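Local atomic coordinates of beta-galactosidase/beta-glucuronidase (Faecalibacterium prausnitzii L2-6, PDB entry 6MVF), a protein that binds flavin mononucleotide and acts as a gut-bacterial beta-glucuronidase of glycosyl hydrolase family 2, probably releasing glucuronate from its conjugates. Residues A[91-96]-A[100-105]; A[181-186]-A[254-259]; A[433-438]-A[454-459]. All coordinates share one frame; numbering follows the deposited sequence.

Contact 1: A[91-96]-A[100-105]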
loop_
_atom_site.group_PDB
_atom_site.type_symbol
_atom_site.label_atom_id
_atom_site.label_comp_id
_atom_site.label_asym_id
_atom_site.label_seq_id
_atom_site.Cartn_x
_atom_site.Cartn_y
_atom_site.Cartn_z
ATOM N N VAL A 91 -5.421 -18.785 -24.478
ATOM C CA VAL A 91 -5.231 -17.344 -24.623
ATOM C C VAL A 91 -6.597 -16.690 -24.514
ATOM O O VAL A 91 -7.582 -17.187 -25.073
ATOM C CB VAL A 91 -4.514 -16.954 -25.935
ATOM C CG1 VAL A 91 -5.240 -17.479 -27.141
ATOM C CG2 VAL A 91 -4.411 -15.463 -26.031
ATOM N N GLU A 92 -6.669 -15.604 -23.746
ATOM C CA GLU A 92 -7.909 -14.876 -23.509
ATOM C C GLU A 92 -7.712 -13.431 -23.953
ATOM O O GLU A 92 -6.910 -12.701 -23.364
ATOM C CB GLU A 92 -8.299 -14.968 -22.040
ATOM C CG GLU A 92 -9.390 -14.025 -21.605
ATOM C CD GLU A 92 -9.766 -14.221 -20.143
ATOM O OE1 GLU A 92 -10.644 -15.086 -19.864
ATOM O OE2 GLU A 92 -9.177 -13.517 -19.273
ATOM N N VAL A 93 -8.428 -13.029 -25.006
ATOM C CA VAL A 93 -8.471 -11.647 -25.481
ATOM C C VAL A 93 -9.710 -10.990 -24.887
ATOM O O VAL A 93 -10.828 -11.497 -25.057
ATOM C CB VAL A 93 -8.506 -11.579 -27.017
ATOM C CG1 VAL A 93 -8.612 -10.127 -27.490
ATOM C CG2 VAL A 93 -7.281 -12.277 -27.625
ATOM N N LEU A 94 -9.532 -9.868 -24.185
ATOM C CA LEU A 94 -10.679 -9.278 -23.493
ATOM C C LEU A 94 -11.520 -8.402 -24.412
ATOM O O LEU A 94 -12.666 -8.092 -24.061
ATOM C CB LEU A 94 -10.227 -8.481 -22.256
ATOM C CG LEU A 94 -9.506 -9.317 -21.183
ATOM C CD1 LEU A 94 -8.862 -8.454 -20.070
ATOM C CD2 LEU A 94 -10.423 -10.382 -20.600
ATOM N N ALA A 95 -10.964 -8.011 -25.568
ATOM C CA ALA A 95 -11.665 -7.353 -26.667
ATOM C C ALA A 95 -10.686 -7.073 -27.809
ATOM O O ALA A 95 -9.528 -6.700 -27.585
ATOM C CB ALA A 95 -12.349 -6.047 -26.220
ATOM N N ALA A 96 -11.139 -7.253 -29.041
ATOM C CA ALA A 96 -10.321 -6.964 -30.214
ATOM C C ALA A 96 -11.203 -6.234 -31.221
ATOM O O ALA A 96 -12.060 -6.849 -31.866
ATOM C CB ALA A 96 -9.724 -8.243 -30.811
ATOM N N ALA A 100 -10.727 -10.154 -35.453
ATOM C CA ALA A 100 -9.436 -10.629 -34.976
ATOM C C ALA A 100 -9.127 -12.045 -35.446
ATOM O O ALA A 100 -10.027 -12.859 -35.677
ATOM C CB ALA A 100 -9.346 -10.584 -33.448
ATOM N N THR A 101 -7.825 -12.325 -35.571
ATOM C CA THR A 101 -7.300 -13.666 -35.814
ATOM C C THR A 101 -6.125 -13.891 -34.878
ATOM O O THR A 101 -5.223 -13.051 -34.810
ATOM C CB THR A 101 -6.840 -13.853 -37.272
ATOM O OG1 THR A 101 -7.954 -13.691 -38.162
ATOM C CG2 THR A 101 -6.266 -15.246 -37.460
ATOM N N VAL A 102 -6.126 -15.013 -34.161
ATOM C CA VAL A 102 -5.057 -15.338 -33.218
ATOM C C VAL A 102 -4.228 -16.480 -33.796
ATOM O O VAL A 102 -4.773 -17.519 -34.187
ATOM C CB VAL A 102 -5.614 -15.699 -31.824
ATOM C CG1 VAL A 102 -4.469 -15.960 -30.830
ATOM C CG2 VAL A 102 -6.506 -14.588 -31.295
ATOM N N LYS A 103 -2.912 -16.293 -33.845
ATOM C CA LYS A 103 -1.983 -17.336 -34.269
ATOM C C LYS A 103 -0.964 -17.596 -33.172
ATOM O O LYS A 103 -0.406 -16.653 -32.596
ATOM C CB LYS A 103 -1.244 -16.958 -35.556
ATOM C CG LYS A 103 -2.033 -17.106 -36.830
ATOM C CD LYS A 103 -1.267 -16.441 -37.963
ATOM C CE LYS A 103 -2.073 -16.403 -39.247
ATOM N NZ LYS A 103 -1.933 -15.093 -39.938
ATOM N N VAL A 104 -0.710 -18.871 -32.897
ATOM C CA VAL A 104 0.377 -19.282 -32.018
ATOM C C VAL A 104 1.392 -20.045 -32.862
ATOM O O VAL A 104 1.042 -21.028 -33.530
ATOM C CB VAL A 104 -0.126 -20.129 -30.842
ATOM C CG1 VAL A 104 1.047 -20.602 -29.997
ATOM C CG2 VAL A 104 -1.095 -19.320 -30.006
ATOM N N ASN A 105 2.647 -19.578 -32.843
ATOM C CA ASN A 105 3.732 -20.205 -33.594
ATOM C C ASN A 105 3.320 -20.491 -35.040
ATOM O O ASN A 105 3.560 -21.570 -35.578
ATOM C CB ASN A 105 4.197 -21.488 -32.902
ATOM C CG ASN A 105 4.768 -21.250 -31.515
ATOM O OD1 ASN A 105 5.486 -20.267 -31.262
ATOM N ND2 ASN A 105 4.463 -22.168 -30.603
#
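Val91 and Val102 face each other from two strands that run in roughly opposite directions, their CA atoms 8.8 Å apart, while at the connecting loop the CA atoms of Ala96 and Ala100 close to 6.1 Å. The wider spacing, with no hydrogen bond between the segments, shows that these are not neighbours in one sheet. Strand 88-93 belongs to a four-stranded antiparallel sheet and strand 99-104 to a six-stranded one, so the chain makes a beta-arch between the two layers of a sandwich in the family 2 sugar binding domain. Val102 is the hub of the side-chain packing. Its CG1 lies trans to the backbone N (chi1 -177°) and meets Val91 CG1 tip to tip at 4.1 Å; its other methyl, CG2, turns to Val93 CG2, more loosely, at 4.4 Å. Near the loop the two alanines touch directly, CB of Ala96 to CB of Ala100 at 3.5 Å, and the side chain of Phe119, from strand 119-122, touches both. Two of the intervening residues carry charge and are paired outside the contact: Glu92 forms a salt bridge with Arg120, and Lys103 with Glu137. Both thus take their charges out of the apolar layer in which Val91, Val93 and Val102 meet. Since only methyl groups meet and all five touching residues are buried, the association of the two segments rests on hydrophobic burial and van der Waals fit, without directional bonds.

Contact 2: A[181-186]-A[254-259]. With FMN (flavin mononucleotide), chain G.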
loop_
_atom_site.group_PDB
_atom_site.type_symbol
_atom_site.label_atom_id
_atom_site.label_comp_id
_atom_site.label_asym_id
_atom_site.label_seq_id
_atom_site.Cartn_x
_atom_site.Cartn_y
_atom_site.Cartn_z
ATOM N N PRO A 181 -17.905 -17.007 -17.870
ATOM C CA PRO A 181 -17.126 -17.265 -16.648
ATOM C C PRO A 181 -17.120 -18.726 -16.208
ATOM O O PRO A 181 -16.296 -19.098 -15.355
ATOM C CB PRO A 181 -17.818 -16.376 -15.608
ATOM C CG PRO A 181 -19.261 -16.305 -16.088
ATOM C CD PRO A 181 -19.207 -16.364 -17.602
ATOM N N GLY A 182 -17.996 -19.563 -16.760
ATOM C CA GLY A 182 -18.119 -20.937 -16.315
ATOM C C GLY A 182 -19.144 -21.159 -15.226
ATOM O O GLY A 182 -19.308 -22.295 -14.773
ATOM N N ILE A 183 -19.844 -20.114 -14.795
ATOM C CA ILE A 183 -20.834 -20.237 -13.730
ATOM C C ILE A 183 -21.920 -19.190 -13.960
ATOM O O ILE A 183 -21.637 -18.055 -14.358
ATOM C CB ILE A 183 -20.155 -20.106 -12.346
ATOM C CG1 ILE A 183 -21.118 -20.454 -11.218
ATOM C CG2 ILE A 183 -19.573 -18.721 -12.150
ATOM C CD1 ILE A 183 -20.427 -20.621 -9.889
ATOM N N MET A 184 -23.172 -19.595 -13.769
ATOM C CA MET A 184 -24.294 -18.673 -13.795
ATOM C C MET A 184 -25.056 -18.741 -12.471
ATOM O O MET A 184 -25.214 -19.815 -11.873
ATOM C CB MET A 184 -25.213 -18.949 -14.984
ATOM C CG MET A 184 -25.898 -20.279 -14.952
ATOM S SD MET A 184 -26.877 -20.503 -16.443
ATOM C CE MET A 184 -28.097 -19.186 -16.300
ATOM N N VAL A 185 -25.488 -17.576 -11.995
ATOM C CA VAL A 185 -26.057 -17.437 -10.662
ATOM C C VAL A 185 -27.320 -16.606 -10.781
ATOM O O VAL A 185 -27.266 -15.451 -11.213
ATOM C CB VAL A 185 -25.072 -16.781 -9.670
ATOM C CG1 VAL A 185 -25.653 -16.770 -8.267
ATOM C CG2 VAL A 185 -23.682 -17.478 -9.696
ATOM N N THR A 186 -28.447 -17.177 -10.377
ATOM C CA THR A 186 -29.700 -16.443 -10.346
ATOM C C THR A 186 -30.134 -16.255 -8.904
ATOM O O THR A 186 -30.664 -17.185 -8.288
ATOM C CB THR A 186 -30.771 -17.189 -11.147
ATOM O OG1 THR A 186 -30.282 -17.449 -12.471
ATOM C CG2 THR A 186 -32.050 -16.373 -11.225
ATOM N N TYR A 254 -22.976 -10.551 -2.403
ATOM C CA TYR A 254 -22.491 -11.859 -1.992
ATOM C C TYR A 254 -21.475 -12.367 -3.010
ATOM O O TYR A 254 -21.401 -11.894 -4.148
ATOM C CB TYR A 254 -23.651 -12.852 -1.845
ATOM C CG TYR A 254 -24.589 -12.478 -0.713
ATOM C CD1 TYR A 254 -25.544 -11.470 -0.863
ATOM C CD2 TYR A 254 -24.508 -13.124 0.511
ATOM C CE1 TYR A 254 -26.384 -11.131 0.184
ATOM C CE2 TYR A 254 -25.342 -12.801 1.539
ATOM C CZ TYR A 254 -26.271 -11.809 1.382
ATOM O OH TYR A 254 -27.084 -11.504 2.443
ATOM N N THR A 255 -20.681 -13.344 -2.584
ATOM C CA THR A 255 -19.686 -13.976 -3.440
ATOM C C THR A 255 -19.996 -15.462 -3.518
ATOM O O THR A 255 -19.959 -16.162 -2.501
ATOM C CB THR A 255 -18.264 -13.745 -2.909
ATOM O OG1 THR A 255 -17.999 -12.339 -2.855
ATOM C CG2 THR A 255 -17.246 -14.411 -3.815
ATOM N N VAL A 256 -20.292 -15.942 -4.715
ATOM C CA VAL A 256 -20.446 -17.372 -4.946
ATOM C C VAL A 256 -19.104 -17.913 -5.419
ATOM O O VAL A 256 -18.535 -17.421 -6.395
ATOM C CB VAL A 256 -21.562 -17.660 -5.961
ATOM C CG1 VAL A 256 -21.728 -19.160 -6.158
ATOM C CG2 VAL A 256 -22.874 -17.031 -5.487
ATOM N N VAL A 257 -18.579 -18.901 -4.705
ATOM C CA VAL A 257 -17.314 -19.541 -5.023
ATOM C C VAL A 257 -17.616 -20.969 -5.445
ATOM O O VAL A 257 -18.459 -21.632 -4.829
ATOM C CB VAL A 257 -16.368 -19.505 -3.806
ATOM C CG1 VAL A 257 -15.063 -20.250 -4.111
ATOM C CG2 VAL A 257 -16.114 -18.045 -3.379
ATOM N N ALA A 258 -16.957 -21.440 -6.505
ATOM C CA ALA A 258 -17.157 -22.808 -6.972
ATOM C C ALA A 258 -15.806 -23.475 -7.126
ATOM O O ALA A 258 -14.926 -22.931 -7.797
ATOM C CB ALA A 258 -17.931 -22.865 -8.304
ATOM N N ARG A 259 -15.656 -24.656 -6.524
ATOM C CA ARG A 259 -14.388 -25.376 -6.499
ATOM C C ARG A 259 -14.571 -26.767 -7.074
ATOM O O ARG A 259 -15.353 -27.556 -6.535
ATOM C CB ARG A 259 -13.839 -25.493 -5.083
ATOM C CG ARG A 259 -13.012 -24.325 -4.663
ATOM C CD ARG A 259 -12.262 -24.617 -3.367
ATOM N NE ARG A 259 -11.757 -23.363 -2.825
ATOM C CZ ARG A 259 -12.412 -22.619 -1.938
ATOM N NH1 ARG A 259 -13.586 -23.035 -1.473
ATOM N NH2 ARG A 259 -11.885 -21.472 -1.503
HETATM N N1 FMN G . -22.882 -24.093 -21.507
HETATM C C2 FMN G . -21.599 -24.444 -21.392
HETATM O O2 FMN G . -21.186 -25.513 -21.846
HETATM N N3 FMN G . -20.699 -23.679 -20.816
HETATM C C4 FMN G . -20.982 -22.528 -20.292
HETATM O O4 FMN G . -20.140 -21.824 -19.758
HETATM C C4A FMN G . -22.335 -22.095 -20.361
HETATM N N5 FMN G . -22.619 -20.931 -19.849
HETATM C C5A FMN G . -23.851 -20.465 -19.879
HETATM C C6 FMN G . -24.114 -19.240 -19.324
HETATM C C7 FMN G . -25.370 -18.746 -19.336
HETATM C C7M FMN G . -25.643 -17.422 -18.738
HETATM C C8 FMN G . -26.436 -19.514 -19.965
HETATM C C8M FMN G . -27.820 -18.968 -20.001
HETATM C C9 FMN G . -26.166 -20.746 -20.520
HETATM C C9A FMN G . -24.906 -21.260 -20.495
HETATM N N10 FMN G . -24.624 -22.485 -21.080
HETATM C C10 FMN G . -23.309 -22.943 -21.015
HETATM C "C1'" FMN G . -25.753 -23.218 -21.637
HETATM C "C2'" FMN G . -25.888 -23.524 -23.109
HETATM O "O2'" FMN G . -26.539 -22.372 -23.581
HETATM C "C3'" FMN G . -26.831 -24.672 -23.395
HETATM O "O3'" FMN G . -26.988 -25.454 -22.231
HETATM C "C4'" FMN G . -26.348 -25.637 -24.454
HETATM O "O4'" FMN G . -24.968 -25.849 -24.196
HETATM C "C5'" FMN G . -26.593 -25.177 -25.892
HETATM O "O5'" FMN G . -25.445 -24.555 -26.441
HETATM P P FMN G . -25.461 -23.675 -27.759
HETATM O O1P FMN G . -24.114 -23.928 -28.308
HETATM O O2P FMN G . -26.611 -24.201 -28.565
HETATM O O3P FMN G . -25.691 -22.244 -27.406
#
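Ile183 and Val185 on one side, Val256 and Ala258 on the other, fill the space between two sheets of a beta-sandwich, consistent with the immunoglobulin-like domain of family 2 glycosidases. The axes of strands 183-186 and 254-259 pass 9.4 Å apart and their directions differ by 143°, a facing-layer arrangement in which no backbone hydrogen bond joins them. Apolar contacts make up the whole interface. Ile183 is extended (chi1 -171°, chi2 168°), which carries its terminal CD1 to 3.7 Å from Ala258 CB and 4.2 Å from Val256 CG1. Alongside, Val185 CG1 and Val256 CG2 meet tip to tip at 3.9 Å. Ile199 of strand 195-204 adds to the same interior, touching both Ile183 and Val256. Polar interactions lead out to the TIM barrel domain: the Asn387 side chain bonds through OD1 to Val185 N and through ND2 to Ile183 O, a paired grip on the strand backbone, and Thr186 OG1 is hydrogen-bonded to the OH of Tyr386, a residue that also lines the flavin pocket. Ligand contact falls to Met184, whose side chain leaves the strand for the flavin and not for strand 254-259. Its sulfur sits above the plane of the dimethylbenzene ring, with SD 3.7 Å from both C7 and C8 of FMN, and the bend at the thioether places Met184 CE 3.7 Å from the ring methyl C8M of FMN.

Contact 3: A[433-438]-A[454-459]; sequences HVSHTP and HYFGWY
Ser435 and His454 meet through two side-chain torsions: the serine hydroxyl is trans to its backbone N (chi1 -169°), and the histidine ring, set by chi1 beside its own backbone N, is rotated about CB-CG (chi2 -52°) to turn its ND1 edge to the hydroxyl. The result is a hydrogen bond of 2.8 Å between Ser435 OG and His454 ND1, the single one across the contact. OG lies at the edge of the imidazole, near its plane, so the hydroxyl addresses the ring nitrogen and not a ring face. The backbone carbonyl of the serine also comes close, with Ser435 O 3.4 Å from His454 CE1. Phe456 comes near more loosely, its CZ 4.0 Å from Ser435 OG in van der Waals contact, while its CE2 overlies one face of the His454 ring, displaced toward the rim. The imidazole therefore has an aromatic neighbour on a face and a hydroxyl at its edge, which together would be expected to restrict its rotation.

Ser435 is presented by a type I beta turn from Val434 to Thr437. Val434 O accepts two bonds, from Thr437 N at 3.1 Å and from Thr437 OG1 at 2.9 Å; both donors approach from the same face of the carbonyl plane, the hydroxyl tilted 29° out of it. In the other segment, Tyr455 O likewise accepts from Trp458 N and Tyr459 N.

Apart from His433, which ends strand 428-433, both segments are loops that follow adjacent parallel strands of the TIM barrel domain, 428-433 and 450-453. The His454 backbone is bonded to Glu486 of the next strand, 482-487. Helix 466-476 lies nearby, where Trp469 packs edge-to-face with the His454 ring and Asn466 ND2 binds Phe456 O.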
loop_
_atom_site.group_PDB
_atom_site.type_symbol
_atom_site.label_atom_id
_atom_site.label_comp_id
_atom_site.label_asym_id
_atom_site.label_seq_id
_atom_site.Cartn_x
_atom_site.Cartn_y
_atom_site.Cartn_z
ATOM N N HIS A 433 -35.358 4.002 -29.586
ATOM C CA HIS A 433 -35.885 4.448 -30.875
ATOM C C HIS A 433 -35.269 5.779 -31.308
ATOM O O HIS A 433 -35.020 6.668 -30.481
ATOM C CB HIS A 433 -37.406 4.606 -30.810
ATOM C CG HIS A 433 -38.147 3.342 -30.514
ATOM N ND1 HIS A 433 -38.104 2.242 -31.344
ATOM C CD2 HIS A 433 -38.979 3.015 -29.494
ATOM C CE1 HIS A 433 -38.861 1.284 -30.836
ATOM N NE2 HIS A 433 -39.403 1.728 -29.714
ATOM N N VAL A 434 -35.040 5.917 -32.620
ATOM C CA VAL A 434 -34.713 7.230 -33.173
ATOM C C VAL A 434 -35.923 8.162 -33.045
ATOM O O VAL A 434 -37.077 7.728 -32.927
ATOM C CB VAL A 434 -34.235 7.110 -34.634
ATOM C CG1 VAL A 434 -35.384 6.746 -35.565
ATOM C CG2 VAL A 434 -33.531 8.402 -35.096
ATOM N N SER A 435 -35.642 9.467 -33.052
ATOM C CA SER A 435 -36.657 10.454 -32.694
ATOM C C SER A 435 -37.900 10.349 -33.576
ATOM O O SER A 435 -39.031 10.468 -33.086
ATOM C CB SER A 435 -36.062 11.856 -32.783
ATOM O OG SER A 435 -36.932 12.801 -32.207
ATOM N N HIS A 436 -37.715 10.125 -34.873
ATOM C CA HIS A 436 -38.821 10.162 -35.820
ATOM C C HIS A 436 -39.526 8.822 -35.967
ATOM O O HIS A 436 -40.354 8.673 -36.873
ATOM C CB HIS A 436 -38.334 10.658 -37.190
ATOM C CG HIS A 436 -37.306 9.779 -37.851
ATOM N ND1 HIS A 436 -35.950 10.039 -37.789
ATOM C CD2 HIS A 436 -37.439 8.676 -38.630
ATOM C CE1 HIS A 436 -35.296 9.122 -38.482
ATOM N NE2 HIS A 436 -36.176 8.285 -39.004
ATOM N N THR A 437 -39.217 7.857 -35.102
ATOM C CA THR A 437 -39.851 6.542 -35.158
ATOM C C THR A 437 -41.364 6.684 -35.043
ATOM O O THR A 437 -41.852 7.317 -34.089
ATOM C CB THR A 437 -39.333 5.639 -34.034
ATOM O OG1 THR A 437 -37.950 5.341 -34.257
ATOM C CG2 THR A 437 -40.131 4.327 -33.970
ATOM N N PRO A 438 -42.135 6.124 -35.980
ATOM C CA PRO A 438 -43.602 6.215 -35.884
ATOM C C PRO A 438 -44.091 5.702 -34.534
ATOM O O PRO A 438 -43.655 4.654 -34.059
ATOM C CB PRO A 438 -44.095 5.333 -37.044
ATOM C CG PRO A 438 -42.924 5.156 -37.961
ATOM C CD PRO A 438 -41.680 5.307 -37.122
ATOM N N HIS A 454 -34.668 11.699 -28.019
ATOM C CA HIS A 454 -35.238 12.967 -28.447
ATOM C C HIS A 454 -34.284 14.126 -28.202
ATOM O O HIS A 454 -33.593 14.179 -27.176
ATOM C CB HIS A 454 -36.552 13.238 -27.738
ATOM C CG HIS A 454 -37.700 12.485 -28.323
ATOM N ND1 HIS A 454 -37.989 12.508 -29.672
ATOM C CD2 HIS A 454 -38.617 11.668 -27.753
ATOM C CE1 HIS A 454 -39.036 11.735 -29.906
ATOM N NE2 HIS A 454 -39.437 11.219 -28.757
ATOM N N TYR A 455 -34.274 15.072 -29.144
ATOM C CA TYR A 455 -33.450 16.266 -29.023
ATOM C C TYR A 455 -34.252 17.509 -29.391
ATOM O O TYR A 455 -33.743 18.437 -30.030
ATOM C CB TYR A 455 -32.187 16.154 -29.876
ATOM C CG TYR A 455 -31.228 15.042 -29.478
ATOM C CD1 TYR A 455 -30.204 15.277 -28.553
ATOM C CD2 TYR A 455 -31.324 13.770 -30.042
ATOM C CE1 TYR A 455 -29.311 14.279 -28.187
ATOM C CE2 TYR A 455 -30.433 12.759 -29.679
ATOM C CZ TYR A 455 -29.429 13.025 -28.746
ATOM O OH TYR A 455 -28.534 12.050 -28.388
ATOM N N PHE A 456 -35.519 17.554 -28.980
ATOM C CA PHE A 456 -36.298 18.773 -29.138
ATOM C C PHE A 456 -35.647 19.897 -28.349
ATOM O O PHE A 456 -35.527 19.823 -27.122
ATOM C CB PHE A 456 -37.739 18.560 -28.683
ATOM C CG PHE A 456 -38.401 17.382 -29.329
ATOM C CD1 PHE A 456 -38.577 17.342 -30.702
ATOM C CD2 PHE A 456 -38.856 16.321 -28.558
ATOM C CE1 PHE A 456 -39.172 16.266 -31.299
ATOM C CE2 PHE A 456 -39.454 15.251 -29.138
ATOM C CZ PHE A 456 -39.614 15.217 -30.518
ATOM N N GLY A 457 -35.233 20.942 -29.061
ATOM C CA GLY A 457 -34.464 22.024 -28.488
ATOM C C GLY A 457 -33.001 22.038 -28.891
ATOM O O GLY A 457 -32.288 22.972 -28.505
ATOM N N TRP A 458 -32.518 21.034 -29.633
ATOM C CA TRP A 458 -31.134 21.058 -30.101
ATOM C C TRP A 458 -31.028 20.714 -31.591
ATOM O O TRP A 458 -30.465 21.506 -32.349
ATOM C CB TRP A 458 -30.222 20.119 -29.277
ATOM C CG TRP A 458 -28.884 20.125 -29.905
ATOM C CD1 TRP A 458 -28.322 19.136 -30.664
ATOM C CD2 TRP A 458 -27.981 21.237 -29.960
ATOM N NE1 TRP A 458 -27.100 19.552 -31.155
ATOM C CE2 TRP A 458 -26.870 20.838 -30.735
ATOM C CE3 TRP A 458 -27.992 22.527 -29.410
ATOM C CZ2 TRP A 458 -25.788 21.692 -30.984
ATOM C CZ3 TRP A 458 -26.912 23.356 -29.639
ATOM C CH2 TRP A 458 -25.828 22.940 -30.419
ATOM N N TYR A 459 -31.530 19.548 -32.041
ATOM C CA TYR A 459 -31.554 19.259 -33.478
ATOM C C TYR A 459 -32.773 19.836 -34.187
ATOM O O TYR A 459 -32.811 19.841 -35.421
ATOM C CB TYR A 459 -31.505 17.757 -33.757
ATOM C CG TYR A 459 -30.175 17.098 -33.449
ATOM C CD1 TYR A 459 -28.968 17.645 -33.898
ATOM C CD2 TYR A 459 -30.123 15.923 -32.693
ATOM C CE1 TYR A 459 -27.739 17.029 -33.604
ATOM C CE2 TYR A 459 -28.911 15.304 -32.390
ATOM C CZ TYR A 459 -27.722 15.859 -32.847
ATOM O OH TYR A 459 -26.529 15.229 -32.540
#

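From the N terminus the three contacts follow one another in series, with no nesting or crossing. Contact 1 closes a short loop, three residues between its segments, and joins the two layers of the sugar binding domain. Contact 2 closes a much longer one, 67 residues that include several strands, and joins two sheets of the following sandwich domain, which reaches the flavin. Contact 3 spans 15 residues, among them strand 450-453, and links two successive loops of the TIM barrel. Contacts 1 and 2 come within about 8 Å at their nearest atoms without touching; contacts 2 and 3, with centres 42 Å apart, lie on opposite sides of the chain's centre.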